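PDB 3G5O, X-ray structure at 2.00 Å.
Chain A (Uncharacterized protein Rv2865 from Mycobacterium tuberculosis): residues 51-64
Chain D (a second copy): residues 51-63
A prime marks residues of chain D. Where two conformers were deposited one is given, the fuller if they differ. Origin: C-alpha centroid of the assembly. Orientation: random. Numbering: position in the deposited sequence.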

# COMPACT_ATOMS: atom_id res chain seq x y z
N GLU A 51 -13.53 -1.81 -0.47
CA GLU A 51 -12.36 -1.79 -1.34
C GLU A 51 -11.22 -0.88 -0.81
O GLU A 51 -10.03 -1.25 -0.85
CB GLU A 51 -12.72 -1.44 -2.81
CG GLU A 51 -11.59 -1.73 -3.81
CD GLU A 51 -11.12 -3.21 -3.74
OE1 GLU A 51 -11.89 -4.11 -3.31
OE2 GLU A 51 -9.99 -3.49 -4.12
N TRP A 52 -11.59 0.27 -0.27
CA TRP A 52 -10.62 1.20 0.29
C TRP A 52 -9.90 0.55 1.50
O TRP A 52 -8.68 0.59 1.59
CB TRP A 52 -11.32 2.49 0.73
CG TRP A 52 -10.36 3.48 1.33
CD1 TRP A 52 -10.17 3.75 2.67
CD2 TRP A 52 -9.43 4.27 0.62
NE1 TRP A 52 -9.18 4.70 2.81
CE2 TRP A 52 -8.73 5.05 1.56
CE3 TRP A 52 -9.14 4.42 -0.75
CZ2 TRP A 52 -7.72 5.97 1.19
CZ3 TRP A 52 -8.15 5.37 -1.13
CH2 TRP A 52 -7.46 6.12 -0.14
N GLU A 53 -10.66 -0.10 2.36
CA GLU A 53 -10.10 -0.87 3.49
C GLU A 53 -9.15 -2.01 3.01
O GLU A 53 -8.03 -2.14 3.53
CB GLU A 53 -11.24 -1.47 4.31
CG GLU A 53 -11.71 -0.58 5.40
CD GLU A 53 -10.58 -0.37 6.43
OE1 GLU A 53 -10.12 -1.37 7.04
OE2 GLU A 53 -10.11 0.77 6.58
N SER A 54 -9.60 -2.82 2.05
CA SER A 54 -8.75 -3.85 1.43
C SER A 54 -7.40 -3.30 0.96
O SER A 54 -6.32 -3.88 1.25
CB SER A 54 -9.47 -4.50 0.25
OG SER A 54 -10.49 -5.38 0.73
N LEU A 55 -7.44 -2.18 0.26
CA LEU A 55 -6.22 -1.51 -0.17
C LEU A 55 -5.33 -1.03 1.00
O LEU A 55 -4.12 -1.29 0.98
CB LEU A 55 -6.56 -0.40 -1.14
CG LEU A 55 -7.06 -0.90 -2.52
CD1 LEU A 55 -7.52 0.28 -3.37
CD2 LEU A 55 -5.98 -1.73 -3.30
N GLN A 56 -5.90 -0.32 1.97
CA GLN A 56 -5.14 0.10 3.17
C GLN A 56 -4.48 -1.09 3.88
O GLN A 56 -3.35 -0.99 4.31
CB GLN A 56 -6.04 0.86 4.18
CG GLN A 56 -6.65 2.21 3.61
CD GLN A 56 -5.57 3.06 2.95
OE1 GLN A 56 -4.53 3.33 3.54
NE2 GLN A 56 -5.79 3.45 1.71
N GLU A 57 -5.20 -2.22 4.03
CA GLU A 57 -4.61 -3.35 4.70
C GLU A 57 -3.55 -4.04 3.82
O GLU A 57 -2.57 -4.60 4.32
CB GLU A 57 -5.72 -4.35 5.13
CG GLU A 57 -6.61 -3.81 6.21
CD GLU A 57 -5.77 -3.44 7.45
OE1 GLU A 57 -5.22 -4.36 8.09
OE2 GLU A 57 -5.60 -2.22 7.70
N THR A 58 -3.73 -4.02 2.49
CA THR A 58 -2.71 -4.58 1.63
C THR A 58 -1.41 -3.78 1.76
O THR A 58 -0.31 -4.35 1.83
CB THR A 58 -3.17 -4.58 0.15
OG1 THR A 58 -4.39 -5.33 0.06
CG2 THR A 58 -2.12 -5.21 -0.74
N LEU A 59 -1.55 -2.46 1.75
CA LEU A 59 -0.42 -1.55 1.97
C LEU A 59 0.28 -1.85 3.29
O LEU A 59 1.51 -1.99 3.34
CB LEU A 59 -0.88 -0.10 1.99
CG LEU A 59 -1.21 0.59 0.67
CD1 LEU A 59 -1.94 1.84 1.10
CD2 LEU A 59 0.06 0.94 -0.11
N TYR A 60 -0.50 -1.99 4.36
CA TYR A 60 0.12 -2.33 5.63
C TYR A 60 0.96 -3.63 5.55
O TYR A 60 2.15 -3.65 5.92
CB TYR A 60 -0.95 -2.49 6.75
CG TYR A 60 -0.25 -2.99 8.01
CD1 TYR A 60 0.37 -2.09 8.88
CD2 TYR A 60 -0.19 -4.35 8.30
CE1 TYR A 60 1.06 -2.55 10.03
CE2 TYR A 60 0.47 -4.81 9.42
CZ TYR A 60 1.10 -3.90 10.28
OH TYR A 60 1.76 -4.38 11.39
N TRP A 61 0.31 -4.70 5.10
CA TRP A 61 0.94 -6.03 5.18
C TRP A 61 2.16 -6.18 4.28
O TRP A 61 3.17 -6.80 4.71
CB TRP A 61 -0.06 -7.16 4.94
CG TRP A 61 -0.87 -7.43 6.18
CD1 TRP A 61 -2.19 -7.13 6.39
CD2 TRP A 61 -0.40 -8.06 7.37
NE1 TRP A 61 -2.57 -7.55 7.64
CE2 TRP A 61 -1.49 -8.12 8.28
CE3 TRP A 61 0.85 -8.55 7.78
CZ2 TRP A 61 -1.39 -8.67 9.56
CZ3 TRP A 61 0.96 -9.12 9.07
CH2 TRP A 61 -0.16 -9.16 9.94
N LEU A 62 2.09 -5.59 3.07
CA LEU A 62 3.25 -5.66 2.14
C LEU A 62 4.50 -4.97 2.69
O LEU A 62 5.61 -5.28 2.26
CB LEU A 62 2.89 -5.05 0.74
CG LEU A 62 1.92 -5.90 -0.10
CD1 LEU A 62 1.59 -5.21 -1.40
CD2 LEU A 62 2.53 -7.26 -0.38
N ALA A 63 4.30 -4.03 3.62
CA ALA A 63 5.40 -3.29 4.27
C ALA A 63 6.05 -4.00 5.47
O ALA A 63 7.01 -3.47 6.05
CB ALA A 63 4.92 -1.87 4.69
N GLN A 64 5.52 -5.18 5.86
CA GLN A 64 6.06 -5.87 7.03
C GLN A 64 7.27 -6.78 6.69
O GLN A 64 7.31 -7.41 5.63
CB GLN A 64 4.96 -6.65 7.76
CG GLN A 64 3.79 -5.77 8.14
CD GLN A 64 4.23 -4.48 8.85
OE1 GLN A 64 4.95 -4.53 9.84
NE2 GLN A 64 3.76 -3.32 8.36
N GLU D 51 -3.79 11.72 -5.40
CA GLU D 51 -3.72 10.87 -4.22
C GLU D 51 -3.86 9.40 -4.60
O GLU D 51 -3.15 8.53 -4.06
CB GLU D 51 -4.82 11.29 -3.22
CG GLU D 51 -4.73 10.67 -1.81
CD GLU D 51 -3.38 10.93 -1.11
OE1 GLU D 51 -2.71 11.95 -1.41
OE2 GLU D 51 -3.01 10.13 -0.22
N TRP D 52 -4.76 9.10 -5.54
CA TRP D 52 -4.93 7.73 -5.99
C TRP D 52 -3.62 7.24 -6.63
O TRP D 52 -3.20 6.11 -6.36
CB TRP D 52 -6.06 7.63 -6.99
CG TRP D 52 -6.33 6.25 -7.43
CD1 TRP D 52 -6.01 5.70 -8.65
CD2 TRP D 52 -6.99 5.23 -6.68
NE1 TRP D 52 -6.45 4.40 -8.70
CE2 TRP D 52 -7.05 4.08 -7.51
CE3 TRP D 52 -7.54 5.17 -5.39
CZ2 TRP D 52 -7.61 2.88 -7.08
CZ3 TRP D 52 -8.11 3.97 -4.97
CH2 TRP D 52 -8.14 2.84 -5.81
N GLU D 53 -3.02 8.07 -7.47
CA GLU D 53 -1.74 7.71 -8.10
C GLU D 53 -0.65 7.49 -7.06
O GLU D 53 0.16 6.58 -7.19
CB GLU D 53 -1.29 8.82 -9.07
CG GLU D 53 -2.06 8.79 -10.40
CD GLU D 53 -1.76 7.49 -11.16
OE1 GLU D 53 -0.58 7.33 -11.58
OE2 GLU D 53 -2.67 6.63 -11.28
N SER D 54 -0.61 8.33 -6.02
CA SER D 54 0.34 8.13 -4.90
C SER D 54 0.11 6.75 -4.28
O SER D 54 1.06 6.04 -3.99
CB SER D 54 0.19 9.20 -3.81
OG SER D 54 0.90 10.40 -4.20
N LEU D 55 -1.16 6.38 -4.03
CA LEU D 55 -1.40 5.05 -3.47
C LEU D 55 -0.96 3.96 -4.44
O LEU D 55 -0.29 3.02 -4.02
CB LEU D 55 -2.85 4.90 -3.04
CG LEU D 55 -3.16 5.91 -1.94
CD1 LEU D 55 -4.66 6.10 -1.85
CD2 LEU D 55 -2.56 5.55 -0.58
N GLN D 56 -1.29 4.08 -5.73
CA GLN D 56 -0.86 3.05 -6.71
C GLN D 56 0.67 2.88 -6.80
O GLN D 56 1.18 1.77 -6.93
CB GLN D 56 -1.41 3.36 -8.12
CG GLN D 56 -2.98 3.25 -8.19
CD GLN D 56 -3.46 1.84 -7.84
OE1 GLN D 56 -2.93 0.87 -8.36
NE2 GLN D 56 -4.43 1.74 -6.95
N GLU D 57 1.41 3.98 -6.74
CA GLU D 57 2.87 3.92 -6.81
C GLU D 57 3.41 3.36 -5.51
O GLU D 57 4.46 2.72 -5.53
CB GLU D 57 3.44 5.33 -7.02
CG GLU D 57 3.23 5.91 -8.40
CD GLU D 57 3.94 5.08 -9.48
OE1 GLU D 57 5.18 4.87 -9.40
OE2 GLU D 57 3.25 4.63 -10.41
N THR D 58 2.72 3.58 -4.38
CA THR D 58 3.20 3.03 -3.10
C THR D 58 3.06 1.50 -3.18
O THR D 58 3.95 0.77 -2.75
CB THR D 58 2.42 3.60 -1.88
OG1 THR D 58 2.54 5.03 -1.89
CG2 THR D 58 2.98 3.10 -0.59
N LEU D 59 1.95 1.04 -3.77
CA LEU D 59 1.71 -0.39 -3.94
C LEU D 59 2.75 -1.01 -4.87
O LEU D 59 3.19 -2.14 -4.65
CB LEU D 59 0.33 -0.65 -4.54
CG LEU D 59 -0.84 -0.61 -3.57
CD1 LEU D 59 -2.18 -0.69 -4.36
CD2 LEU D 59 -0.71 -1.74 -2.52
N TYR D 60 3.15 -0.26 -5.89
CA TYR D 60 4.18 -0.77 -6.83
C TYR D 60 5.47 -1.04 -6.06
O TYR D 60 6.05 -2.12 -6.18
CB TYR D 60 4.45 0.24 -7.98
CG TYR D 60 5.63 -0.21 -8.87
CD1 TYR D 60 5.39 -0.89 -10.05
CD2 TYR D 60 6.96 -0.00 -8.49
CE1 TYR D 60 6.45 -1.35 -10.85
CE2 TYR D 60 8.01 -0.45 -9.28
CZ TYR D 60 7.74 -1.14 -10.47
OH TYR D 60 8.77 -1.59 -11.31
N TRP D 61 5.92 -0.06 -5.28
CA TRP D 61 7.17 -0.25 -4.55
C TRP D 61 7.10 -1.32 -3.45
O TRP D 61 8.03 -2.10 -3.27
CB TRP D 61 7.72 1.09 -4.07
CG TRP D 61 8.30 1.85 -5.24
CD1 TRP D 61 7.75 2.90 -5.90
CD2 TRP D 61 9.54 1.55 -5.90
NE1 TRP D 61 8.59 3.30 -6.93
CE2 TRP D 61 9.68 2.48 -6.96
CE3 TRP D 61 10.55 0.58 -5.70
CZ2 TRP D 61 10.83 2.51 -7.81
CZ3 TRP D 61 11.67 0.59 -6.56
CH2 TRP D 61 11.80 1.55 -7.58
N LEU D 62 5.95 -1.42 -2.81
CA LEU D 62 5.72 -2.43 -1.78
C LEU D 62 5.63 -3.84 -2.37
O LEU D 62 5.82 -4.80 -1.62
CB LEU D 62 4.46 -2.12 -0.96
CG LEU D 62 4.61 -0.93 0.02
CD1 LEU D 62 3.28 -0.59 0.69
CD2 LEU D 62 5.67 -1.25 1.09
N ALA D 63 5.37 -3.96 -3.67
CA ALA D 63 5.49 -5.26 -4.36
C ALA D 63 6.93 -5.76 -4.53
O ALA D 63 7.14 -6.92 -4.93
CB ALA D 63 4.75 -5.26 -5.73

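The centre of this contact is a pair of leucines, Leu59 and Leu59′. Their methyls meet at 3.7 Å, CD2 of Leu59 to CD2 of Leu59′. Each CA-to-CB bond points sideways, but the end of each side chain comes nearer to the other helix. Each leucine acts as a knob in a hole. Leu59 sits among Leu55′, Thr58′, Leu59′ and Leu62′, and Leu59′ sits among Leu55, Thr58, Leu59 and Leu62. Each socket is made of the partner leucine, the threonine just before it, and the leucines about one turn before and after it. Both leucines have the m, t rotamer.

The backbone register matches this pairing. The two helices run in broadly the same direction, with an angle of 33° between them. Their axes approach to 9.8 Å. The same residue faces itself across the contact, with CA of Leu59 6.4 Å from CA of Leu59′ and CA of Leu62 5.6 Å from CA of Leu62′. In each helix, backbone hydrogen bonds from N of residue i+4 to O of residue i have their donors at Leu55 to Leu62, and at Leu55′ to Leu62′, so these main-chain groups are paired along their own helix. Leu55 N to Glu51 O, at 3.0 Å, is one example. No hydrogen bond crosses between the stretches, so the two are held together by apolar packing. It buries 592 Å², both sides summed.

Toward the C-terminal end, Leu62 and Leu62′ point toward each other's stretch. The backbones are close enough here for CB of Leu62 to lie 3.7 Å from CB of Leu62′. The packing is not exactly symmetric. CD1 of Leu62′ is 3.7 Å from CD2 of Leu59, whereas CD1 of Leu62 is 4.3 Å from CD2 of Leu59′. Leu62′ also packs its CD2 against CB of Ala63, at 3.7 Å. Ala63′ points away and makes no matching contact.

Toward the N-terminal end, Leu55 and Leu55′ carry the apolar surface on to the tryptophans. Leu55 CD2 lies 4.1 Å from Leu59′ CD1, and Leu59 CD1 lies 4.1 Å from Leu55′ CD2. The other methyls reach the indoles: Trp52 CH2 is 3.3 Å from Leu55′ CD1, a tight contact, and Leu55 CD1 is 3.6 Å from Trp52′ CH2. Leu55′ was deposited in two conformers. The two indoles meet edge to edge, with Trp52 CZ3 4.1 Å from Trp52′ CZ3. This is an apolar contact of ring carbons.

The threonines mark the turn to polar chemistry. Each gives its methyl to the contact: Thr58′ CG2 is 3.7 Å from Leu59 CD2, and Thr58 CG2 is 4.1 Å from Leu59′ CD2. Each hydroxyl instead bonds back to its own helix. Thr58 OG1 donates to Ser54 O at 2.7 Å, and Thr58′ OG1 donates to Ser54′ O at 2.8 Å.

At the edge, Gln56 NE2 only brushes Leu55′ CD2, at 4.5 Å. The carboxylates of Glu51, Glu57 and their primed counterparts find hydrogen bonds elsewhere in the structure. Beyond the helix of chain A, Gln64 NE2 donates to Tyr60 O at 2.9 Å, a nearly straight bond within its own chain.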